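Local atomic coordinates of AxyAgu115A (Amphibacillus xylanus NBRC 15112, PDB entry 6NPS), a protein that acts as a family GH115 alpha-glucuronidase, probably hydrolysing glucuronic acid side groups from arabinoglucuronoxylan. Residues Glu799-Gln804 and Ser828-Phe833; Asn928-Tyr933 and Glu942-Tyr947. The protein carries 3 engineered substitutions. All blocks are in the same frame, centred on the assembly; numbering follows the deposited sequence.

Overall arrangement
Both interactions belong to the C-terminal domain, probably a galactose-binding-like beta-sandwich, and they lie on the same side of the chain's centre. Their own centres are about 11 Å apart. Along the sequence they come in series: 799-804 with 828-833 is complete before 928-933 with 942-947 begins. Strands 828-833 and 940-948 are antiparallel neighbours, and there the two contacts touch, Ala829 CB packing at 3.8 Å on Glu942 CG. Interaction 1 ties a turn to one strand of this pair, whereas interaction 2 packs the other strand across the apolar interior. One contact is partly buried and the other buried, and they adjoin through the paired strands.

Interaction 1 (Glu799-Gln804 and Ser828-Phe833); sequences EHFATQ and SAIKAF
Glu799 and Ser828 meet through their side chains where a turn is laid against strand 828-833 of a domain that probably has a galactose-binding-like beta-sandwich fold. An inverse gamma turn centred on His800 and a classic beta bulge at Ala802 and Thr803, facing Glu849, bend the chain between strand 794-797 and strand 803-808. The glutamate chain is extended beyond CG and reaches alongside the strand, so that Ser828 OG donates to Glu799 OE1 at 2.7 Å. The hydroxyl meets that oxygen on its anti side, 19° out of the carboxylate plane. Serine suits the place because one small hydroxyl can give and accept at once: a water donates to Ser828 OG at 2.6 Å and itself accepts from Glu799 N at 2.9 Å. The proton donations thus run from the glutamate's backbone through water and serine back to its own carboxylate, which fixes the rotation of the hydroxyl; a chi1 of 67° swings OG towards the turn. With an alanine in place of Glu799, the Ser828 hydroxyl would probably lose its carboxylate acceptor and be freer to turn. Beside this polar circuit the contact is apolar. Ile830 has CG1 between its backbone N and carbonyl carbon (chi1 63°), which sets CG2 beside the N and facing the turn; its side chain also touches Val848 and Tyr850 of strand 847-854, where an apolar residue fits. Ile830 CG2 lies 4.1 Å from Glu799 CA and meets the edge of the Phe801 ring, near its plane, at CE1, 4.2 Å away.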
# COMPACT_ATOMS: atom_id res chain seq x y z
N GLU A 799 23.44 3.15 28.13
CA GLU A 799 24.76 3.42 28.68
C GLU A 799 24.86 4.80 29.35
O GLU A 799 25.77 5.01 30.16
CB GLU A 799 25.78 3.25 27.55
CG GLU A 799 26.92 4.18 27.54
CD GLU A 799 27.71 4.14 26.24
OE1 GLU A 799 27.71 3.10 25.54
OE2 GLU A 799 28.38 5.16 25.96
N HIS A 800 23.93 5.71 29.09
CA HIS A 800 24.00 7.08 29.66
C HIS A 800 23.26 7.23 30.99
O HIS A 800 22.55 8.21 31.23
CB HIS A 800 23.51 8.09 28.62
CG HIS A 800 24.42 8.17 27.44
ND1 HIS A 800 23.97 8.31 26.15
CD2 HIS A 800 25.77 8.09 27.37
CE1 HIS A 800 25.01 8.31 25.32
NE2 HIS A 800 26.11 8.17 26.04
N PHE A 801 23.47 6.27 31.89
CA PHE A 801 23.00 6.43 33.26
C PHE A 801 23.86 7.44 34.00
O PHE A 801 25.05 7.62 33.71
CB PHE A 801 23.01 5.10 33.99
CG PHE A 801 24.29 4.36 33.86
CD1 PHE A 801 24.42 3.36 32.91
CD2 PHE A 801 25.36 4.63 34.69
CE1 PHE A 801 25.59 2.64 32.79
CE2 PHE A 801 26.55 3.92 34.57
CZ PHE A 801 26.65 2.90 33.61
N ALA A 802 23.25 8.08 34.99
CA ALA A 802 23.95 9.08 35.79
C ALA A 802 24.80 8.44 36.86
O ALA A 802 25.87 8.97 37.19
CB ALA A 802 22.93 10.05 36.43
N THR A 803 24.37 7.31 37.41
CA THR A 803 25.17 6.62 38.41
C THR A 803 24.70 5.18 38.46
O THR A 803 23.72 4.82 37.81
CB THR A 803 25.05 7.30 39.79
OG1 THR A 803 26.14 6.86 40.61
CG2 THR A 803 23.73 6.97 40.46
N GLN A 804 25.43 4.36 39.22
CA GLN A 804 25.13 2.94 39.31
C GLN A 804 25.62 2.45 40.66
O GLN A 804 26.54 3.02 41.25
CB GLN A 804 25.75 2.15 38.17
CG GLN A 804 27.25 1.85 38.27
CD GLN A 804 27.74 1.08 37.04
OE1 GLN A 804 27.31 -0.05 36.78
NE2 GLN A 804 28.67 1.70 36.29
N SER A 828 24.73 0.60 22.30
CA SER A 828 25.30 -0.43 23.17
C SER A 828 24.18 -0.94 24.05
O SER A 828 23.00 -0.61 23.84
CB SER A 828 26.48 0.11 23.99
OG SER A 828 26.03 1.08 24.94
N ALA A 829 24.54 -1.72 25.06
CA ALA A 829 23.52 -2.27 25.94
C ALA A 829 24.16 -2.40 27.30
O ALA A 829 25.38 -2.41 27.43
CB ALA A 829 23.01 -3.65 25.45
N ILE A 830 23.33 -2.54 28.32
CA ILE A 830 23.84 -2.81 29.66
C ILE A 830 23.27 -4.13 30.11
O ILE A 830 22.15 -4.50 29.73
CB ILE A 830 23.52 -1.68 30.66
CG1 ILE A 830 22.00 -1.53 30.85
CG2 ILE A 830 24.15 -0.34 30.24
CD1 ILE A 830 21.65 -0.58 31.99
N LYS A 831 24.05 -4.87 30.89
CA LYS A 831 23.66 -6.20 31.35
C LYS A 831 24.32 -6.43 32.70
O LYS A 831 25.45 -5.99 32.91
CB LYS A 831 24.07 -7.27 30.32
CG LYS A 831 23.67 -8.67 30.73
CD LYS A 831 24.16 -9.72 29.74
CE LYS A 831 23.75 -11.10 30.19
NZ LYS A 831 24.18 -12.18 29.26
N ALA A 832 23.63 -7.10 33.61
CA ALA A 832 24.20 -7.36 34.92
C ALA A 832 25.16 -8.54 34.89
O ALA A 832 24.89 -9.56 34.26
CB ALA A 832 23.10 -7.62 35.95
N PHE A 833 26.29 -8.41 35.59
CA PHE A 833 27.23 -9.51 35.77
C PHE A 833 27.49 -9.71 37.26
O PHE A 833 27.64 -8.71 37.99
CB PHE A 833 28.58 -9.25 35.06
CG PHE A 833 28.50 -9.32 33.58
CD1 PHE A 833 28.93 -10.46 32.89
CD2 PHE A 833 28.00 -8.25 32.85
CE1 PHE A 833 28.83 -10.53 31.50
CE2 PHE A 833 27.91 -8.31 31.47
CZ PHE A 833 28.32 -9.44 30.79
O HOH W 1 23.77 2.32 25.39

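Interaction 2 (Asn928-Tyr933 and Glu942-Tyr947); sequences NKLRIY and EKIVIY
The meeting of Leu930 and Ile932 with Ile944 is wholly aliphatic, and the guanidinium of Arg931 and the ring of Tyr933 stand on the other side of their strand. There the hydroxyl of Tyr933 lies at the edge of the Arg931 guanidinium, in its plane, and the Tyr933 ring meets Phe847 with the planes about 55° apart. Arg931 is also salt-bridged through NE to Glu849. Leu930 and Ile932, at every second position, point to the facing strand, whereas Lys929 and Arg931 are partly exposed. Strand 926-934 is paired with 847-854 and 879-884, and strand 940-948 with 794-797, 828-833 and 858-866. The two strands are consecutive in the chain, yet they face each other across the interior, with Ile932 CA 10.6 Å from Ile944 CA. That spacing is bridged by side chains alone. Ile932 and Ile944 reach towards each other tip to tip, their CD1 methyls 3.7 Å apart. In both, CG1 is anti to the carbonyl carbon and the chain runs on extended (chi2 -175° in Ile932, 164° in Ile944), which carries each terminal methyl well out from its own backbone. Ile944 CD1 also comes within 4.4 Å of Leu930 CD2, so one methyl serves two residues of the facing strand. Isoleucine suits this position because its branch at CB is compatible with an extended backbone while its CG1-CD1 arm reaches far enough to meet that of the facing isoleucine. Phe864 beside Ile932, and Leu862 and Tyr850 beside Ile944, continue the apolar surroundings. With only methyl groups touching, the contact is non-directional: cohesion here comes from dispersion and from excluding water, while backbone hydrogen bonds go to sheet neighbours, as from Ile932 to Val848.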
# COMPACT_ATOMS: atom_id res chain seq x y z
N ASN A 928 13.48 14.12 38.04
CA ASN A 928 13.07 12.79 38.45
C ASN A 928 14.27 11.84 38.41
O ASN A 928 15.23 12.05 37.66
CB ASN A 928 11.96 12.20 37.52
CG ASN A 928 10.61 12.89 37.69
OD1 ASN A 928 9.75 12.45 38.47
ND2 ASN A 928 10.42 13.99 36.97
N LYS A 929 14.20 10.78 39.21
CA LYS A 929 15.17 9.70 39.22
C LYS A 929 14.48 8.40 38.84
O LYS A 929 13.36 8.14 39.29
CB LYS A 929 15.80 9.51 40.59
CG LYS A 929 16.98 10.40 40.92
CD LYS A 929 17.08 10.63 42.44
CE LYS A 929 17.52 9.38 43.25
NZ LYS A 929 16.65 8.14 43.18
N LEU A 930 15.14 7.59 38.00
CA LEU A 930 14.66 6.27 37.62
C LEU A 930 15.76 5.25 37.89
O LEU A 930 16.85 5.37 37.33
CB LEU A 930 14.23 6.22 36.15
CG LEU A 930 14.10 4.80 35.55
CD1 LEU A 930 12.84 4.08 36.08
CD2 LEU A 930 14.13 4.78 34.00
N ARG A 931 15.49 4.27 38.74
CA ARG A 931 16.43 3.18 38.99
C ARG A 931 15.94 1.93 38.30
O ARG A 931 14.77 1.56 38.45
CB ARG A 931 16.60 2.91 40.49
CG ARG A 931 17.26 4.03 41.22
CD ARG A 931 17.43 3.75 42.72
NE ARG A 931 18.18 4.86 43.30
CZ ARG A 931 18.62 4.90 44.55
NH1 ARG A 931 18.38 3.89 45.37
NH2 ARG A 931 19.30 5.96 44.97
N ILE A 932 16.83 1.25 37.58
CA ILE A 932 16.54 -0.06 37.01
C ILE A 932 17.41 -1.09 37.72
O ILE A 932 18.65 -0.97 37.73
CB ILE A 932 16.77 -0.07 35.50
CG1 ILE A 932 15.98 1.09 34.87
CG2 ILE A 932 16.42 -1.43 34.92
CD1 ILE A 932 16.05 1.09 33.40
N TYR A 933 16.77 -2.08 38.33
CA TYR A 933 17.46 -3.14 39.04
C TYR A 933 17.45 -4.41 38.20
O TYR A 933 16.42 -4.77 37.60
CB TYR A 933 16.79 -3.46 40.38
CG TYR A 933 16.80 -2.40 41.44
CD1 TYR A 933 15.90 -1.34 41.41
CD2 TYR A 933 17.68 -2.48 42.52
CE1 TYR A 933 15.90 -0.37 42.41
CE2 TYR A 933 17.69 -1.51 43.52
CZ TYR A 933 16.79 -0.47 43.46
OH TYR A 933 16.78 0.48 44.45
N GLU A 942 18.96 -1.76 25.92
CA GLU A 942 19.60 -0.93 24.90
C GLU A 942 19.15 0.52 24.94
O GLU A 942 19.99 1.40 24.75
CB GLU A 942 19.33 -1.50 23.49
CG GLU A 942 19.97 -2.90 23.32
CD GLU A 942 19.67 -3.63 21.99
OE1 GLU A 942 19.51 -2.97 20.93
OE2 GLU A 942 19.61 -4.89 22.03
N LYS A 943 17.87 0.79 25.16
CA LYS A 943 17.34 2.15 25.05
C LYS A 943 16.11 2.24 25.94
O LYS A 943 15.40 1.25 26.14
CB LYS A 943 17.00 2.51 23.57
CG LYS A 943 16.53 3.98 23.37
CD LYS A 943 15.99 4.23 21.95
CE LYS A 943 17.08 4.19 20.94
NZ LYS A 943 16.54 4.65 19.65
N ILE A 944 15.90 3.43 26.50
CA ILE A 944 14.71 3.75 27.28
C ILE A 944 14.05 4.96 26.63
O ILE A 944 14.72 5.96 26.35
CB ILE A 944 15.06 4.08 28.74
CG1 ILE A 944 15.96 3.00 29.35
CG2 ILE A 944 13.80 4.34 29.55
CD1 ILE A 944 16.67 3.43 30.64
N VAL A 945 12.73 4.90 26.46
CA VAL A 945 11.97 6.03 25.92
C VAL A 945 10.87 6.37 26.92
O VAL A 945 10.19 5.47 27.41
CB VAL A 945 11.39 5.69 24.54
CG1 VAL A 945 10.59 6.87 24.02
CG2 VAL A 945 12.52 5.31 23.58
N ILE A 946 10.69 7.67 27.20
CA ILE A 946 9.69 8.14 28.16
C ILE A 946 8.85 9.23 27.48
O ILE A 946 9.39 10.16 26.88
CB ILE A 946 10.36 8.69 29.44
CG1 ILE A 946 11.30 7.64 30.09
CG2 ILE A 946 9.30 9.18 30.45
CD1 ILE A 946 12.27 8.24 31.19
N TYR A 947 7.53 9.13 27.61
CA TYR A 947 6.65 10.07 26.93
C TYR A 947 5.32 10.08 27.67
O TYR A 947 5.01 9.14 28.39
CB TYR A 947 6.45 9.70 25.45
CG TYR A 947 6.03 8.27 25.18
CD1 TYR A 947 6.98 7.27 25.01
CD2 TYR A 947 4.69 7.92 25.08
CE1 TYR A 947 6.61 5.96 24.74
CE2 TYR A 947 4.31 6.60 24.82
CZ TYR A 947 5.28 5.64 24.64
OH TYR A 947 4.92 4.33 24.39